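Long-range contact in MHC class I-like protein MILL2 (Mus musculus, PDB 6A97), which binds heparan sulfate proteoglycans on the surface of fibroblasts as a GPI-anchored member of the MHC class I family: residues T200-Y212 / C278-A291. Sequence-based numbering, arbitrary orientation.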
# COMPACT_ATOMS: atom_id res chain seq x y z
N THR A 200 -4.12 21.31 6.93
CA THR A 200 -4.47 19.99 6.43
C THR A 200 -3.86 19.76 5.05
O THR A 200 -2.64 19.74 4.90
CB THR A 200 -6.01 19.81 6.38
OG1 THR A 200 -6.53 20.30 5.14
CG2 THR A 200 -6.68 20.54 7.54
N GLY A 201 -4.72 19.56 4.05
CA GLY A 201 -4.26 19.36 2.69
C GLY A 201 -4.26 17.90 2.29
O GLY A 201 -4.26 17.02 3.14
N PRO A 202 -4.27 17.64 0.97
CA PRO A 202 -4.25 16.27 0.45
C PRO A 202 -2.83 15.72 0.36
O PRO A 202 -1.87 16.50 0.35
CB PRO A 202 -4.85 16.44 -0.94
CG PRO A 202 -4.39 17.80 -1.36
CD PRO A 202 -4.38 18.64 -0.10
N PRO A 203 -2.69 14.39 0.30
CA PRO A 203 -1.38 13.80 0.02
C PRO A 203 -0.89 14.20 -1.37
O PRO A 203 -1.70 14.62 -2.20
CB PRO A 203 -1.64 12.29 0.07
CG PRO A 203 -2.97 12.13 0.75
CD PRO A 203 -3.74 13.37 0.43
N MET A 204 0.41 14.10 -1.61
CA MET A 204 0.94 14.35 -2.94
C MET A 204 1.98 13.30 -3.31
O MET A 204 2.59 12.68 -2.44
CB MET A 204 1.55 15.75 -3.03
CG MET A 204 2.86 15.90 -2.30
SD MET A 204 3.66 17.48 -2.64
CE MET A 204 4.15 17.25 -4.35
N VAL A 205 2.17 13.10 -4.61
CA VAL A 205 3.13 12.11 -5.09
C VAL A 205 4.10 12.76 -6.06
O VAL A 205 3.70 13.58 -6.89
CB VAL A 205 2.41 10.94 -5.79
CG1 VAL A 205 3.42 9.99 -6.43
CG2 VAL A 205 1.54 10.19 -4.80
N THR A 206 5.38 12.41 -5.95
CA THR A 206 6.36 12.80 -6.95
C THR A 206 7.04 11.57 -7.53
O THR A 206 7.16 10.54 -6.86
CB THR A 206 7.44 13.74 -6.38
OG1 THR A 206 8.22 13.02 -5.42
CG2 THR A 206 6.81 14.96 -5.72
N VAL A 207 7.47 11.67 -8.78
CA VAL A 207 8.25 10.61 -9.41
C VAL A 207 9.54 11.20 -9.95
O VAL A 207 9.51 12.15 -10.73
CB VAL A 207 7.48 9.93 -10.55
CG1 VAL A 207 8.38 8.95 -11.29
CG2 VAL A 207 6.24 9.23 -10.01
N THR A 208 10.68 10.64 -9.55
CA THR A 208 11.96 11.08 -10.07
C THR A 208 12.68 9.93 -10.78
O THR A 208 12.44 8.76 -10.48
CB THR A 208 12.87 11.64 -8.97
OG1 THR A 208 13.14 10.61 -8.00
CG2 THR A 208 12.20 12.82 -8.27
N CYS A 209 13.55 10.28 -11.71
CA CYS A 209 14.32 9.30 -12.46
C CYS A 209 15.81 9.57 -12.29
O CYS A 209 16.23 10.72 -12.21
CB CYS A 209 13.95 9.33 -13.95
SG CYS A 209 12.17 9.40 -14.28
N ARG A 210 16.60 8.51 -12.24
CA ARG A 210 18.05 8.64 -12.21
C ARG A 210 18.71 7.55 -13.05
O ARG A 210 18.37 6.38 -12.95
CB ARG A 210 18.58 8.60 -10.77
CG ARG A 210 20.09 8.61 -10.69
CD ARG A 210 20.60 8.62 -9.26
NE ARG A 210 21.76 9.49 -9.11
CZ ARG A 210 22.84 9.19 -8.39
NH1 ARG A 210 23.85 10.05 -8.32
NH2 ARG A 210 22.91 8.03 -7.75
N ASN A 211 19.67 7.95 -13.89
CA ASN A 211 20.42 6.99 -14.69
C ASN A 211 21.40 6.21 -13.83
O ASN A 211 22.61 6.46 -13.86
CB ASN A 211 21.15 7.71 -15.83
CG ASN A 211 20.20 8.33 -16.83
OD1 ASN A 211 19.18 7.74 -17.17
ND2 ASN A 211 20.54 9.52 -17.31
N TYR A 212 20.87 5.28 -13.05
CA TYR A 212 21.66 4.52 -12.09
C TYR A 212 20.92 3.25 -11.69
O TYR A 212 19.70 3.28 -11.49
CB TYR A 212 21.97 5.37 -10.86
CG TYR A 212 22.87 4.70 -9.84
CD1 TYR A 212 22.33 3.96 -8.79
CD2 TYR A 212 24.25 4.81 -9.92
CE1 TYR A 212 23.15 3.34 -7.85
CE2 TYR A 212 25.08 4.20 -8.99
CZ TYR A 212 24.52 3.47 -7.96
OH TYR A 212 25.33 2.86 -7.03
N CYS A 278 3.11 5.13 -10.75
CA CYS A 278 3.05 4.91 -9.30
C CYS A 278 1.68 5.29 -8.76
O CYS A 278 1.17 6.37 -9.06
CB CYS A 278 4.13 5.73 -8.59
SG CYS A 278 4.18 5.45 -6.81
N ASN A 279 1.09 4.41 -7.96
CA ASN A 279 -0.24 4.66 -7.42
C ASN A 279 -0.24 4.68 -5.90
O ASN A 279 0.11 3.69 -5.25
CB ASN A 279 -1.23 3.62 -7.94
CG ASN A 279 -2.66 3.89 -7.51
OD1 ASN A 279 -3.48 2.97 -7.46
ND2 ASN A 279 -2.97 5.14 -7.20
N LEU A 280 -0.62 5.82 -5.33
CA LEU A 280 -0.72 5.96 -3.88
C LEU A 280 -2.15 5.77 -3.39
O LEU A 280 -3.08 6.36 -3.94
CB LEU A 280 -0.20 7.33 -3.43
CG LEU A 280 -0.57 7.70 -1.99
CD1 LEU A 280 0.28 6.93 -0.98
CD2 LEU A 280 -0.46 9.22 -1.75
N ARG A 281 -2.31 4.95 -2.36
CA ARG A 281 -3.56 4.90 -1.62
C ARG A 281 -3.32 5.41 -0.20
O ARG A 281 -2.44 4.91 0.51
CB ARG A 281 -4.13 3.48 -1.58
CG ARG A 281 -5.15 3.24 -0.48
CD ARG A 281 -6.50 3.84 -0.83
NE ARG A 281 -7.45 3.76 0.28
CZ ARG A 281 -8.17 2.68 0.58
NH1 ARG A 281 -8.05 1.57 -0.14
NH2 ARG A 281 -9.02 2.71 1.60
N HIS A 282 -4.07 6.42 0.21
CA HIS A 282 -3.98 6.94 1.57
C HIS A 282 -5.32 7.50 2.01
O HIS A 282 -5.80 8.48 1.45
CB HIS A 282 -2.91 8.03 1.67
CG HIS A 282 -2.88 8.71 3.01
ND1 HIS A 282 -2.58 8.04 4.18
CD2 HIS A 282 -3.12 9.99 3.37
CE1 HIS A 282 -2.63 8.88 5.20
NE2 HIS A 282 -2.96 10.07 4.73
N GLY A 283 -5.91 6.86 3.01
CA GLY A 283 -7.23 7.24 3.48
C GLY A 283 -8.23 7.06 2.36
O GLY A 283 -8.37 5.97 1.81
N ASN A 284 -8.93 8.14 2.02
CA ASN A 284 -9.94 8.08 0.97
C ASN A 284 -9.35 8.43 -0.39
O ASN A 284 -10.05 8.37 -1.40
CB ASN A 284 -11.10 9.03 1.28
CG ASN A 284 -11.82 8.67 2.57
OD1 ASN A 284 -11.70 7.56 3.07
ND2 ASN A 284 -12.57 9.63 3.10
N HIS A 285 -8.07 8.79 -0.41
CA HIS A 285 -7.40 9.23 -1.63
C HIS A 285 -6.76 8.10 -2.42
O HIS A 285 -6.17 7.18 -1.86
CB HIS A 285 -6.30 10.25 -1.31
CG HIS A 285 -6.79 11.49 -0.63
ND1 HIS A 285 -6.97 12.68 -1.29
CD2 HIS A 285 -7.11 11.73 0.67
CE1 HIS A 285 -7.40 13.60 -0.44
NE2 HIS A 285 -7.49 13.04 0.75
N SER A 286 -6.88 8.18 -3.74
CA SER A 286 -6.06 7.39 -4.63
C SER A 286 -5.47 8.33 -5.67
O SER A 286 -6.19 9.08 -6.33
CB SER A 286 -6.85 6.26 -5.30
OG SER A 286 -6.04 5.57 -6.24
N ILE A 287 -4.15 8.32 -5.78
CA ILE A 287 -3.43 9.22 -6.67
C ILE A 287 -2.47 8.41 -7.53
O ILE A 287 -1.78 7.54 -7.02
CB ILE A 287 -2.62 10.28 -5.88
CG1 ILE A 287 -3.52 11.05 -4.92
CG2 ILE A 287 -1.92 11.24 -6.85
CD1 ILE A 287 -2.79 12.10 -4.11
N MET A 288 -2.42 8.71 -8.82
CA MET A 288 -1.48 8.03 -9.70
C MET A 288 -0.64 9.01 -10.50
O MET A 288 -1.15 10.00 -11.02
CB MET A 288 -2.22 7.08 -10.65
CG MET A 288 -1.29 6.18 -11.45
SD MET A 288 -2.04 4.59 -11.85
CE MET A 288 -3.37 5.10 -12.92
N GLN A 289 0.65 8.73 -10.59
CA GLN A 289 1.52 9.53 -11.45
C GLN A 289 2.39 8.64 -12.32
O GLN A 289 3.03 7.71 -11.84
CB GLN A 289 2.40 10.46 -10.62
CG GLN A 289 3.32 11.32 -11.47
CD GLN A 289 3.78 12.57 -10.75
OE1 GLN A 289 3.15 13.01 -9.79
NE2 GLN A 289 4.88 13.14 -11.22
N THR A 290 2.41 8.94 -13.62
CA THR A 290 3.18 8.19 -14.59
C THR A 290 4.59 8.76 -14.74
O THR A 290 4.78 9.98 -14.71
CB THR A 290 2.48 8.18 -15.97
OG1 THR A 290 1.15 7.68 -15.83
CG2 THR A 290 3.24 7.32 -16.97
N ALA A 291 5.58 7.88 -14.88
CA ALA A 291 6.96 8.30 -15.04
C ALA A 291 7.21 8.81 -16.45
O ALA A 291 6.65 8.29 -17.42
CB ALA A 291 7.90 7.15 -14.71
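In the immunoglobulin C1-set sandwich of the alpha-3 domain, Pro203, just ahead of strand 204-210, and Val205 and Val207 within it pack against the closing hairpin of the opposite sheet. Strand 204-210 and strand 285-290 belong to different sheets and run nearly parallel, 19° apart with axes 7.5 Å from each other, as facing sheets do. Pro203 touches two histidines with neighbouring ring carbons. Its CD stands over the His285 ring, 3.6 Å from the centroid and 1° off the normal, a CH-pi contact, whereas its CG meets the His282 ring at the edge, 3.4 Å from CD2. Both nitrogens of that second ring are hydrogen-bonded, ND1 to Glu230 O and NE2 to Tyr227 N, which fixes its rotation. Val205 CG2 sits beside its own backbone N, anti to the carbonyl carbon, which turns it to Leu280 CB at 3.6 Å; Val205 also packs on Cys221, disulfide-bonded to Cys278. His285, Ser286 and Ile287 also pair antiparallel with a strand of another protein's chain, extending the sheet across the interface. Within the hairpin, Asn279 ND2 donates to Ser286 OG at 172° and to Ile287 O. At the far end Val207 CG1 touches Ala291 CB at 3.9 Å.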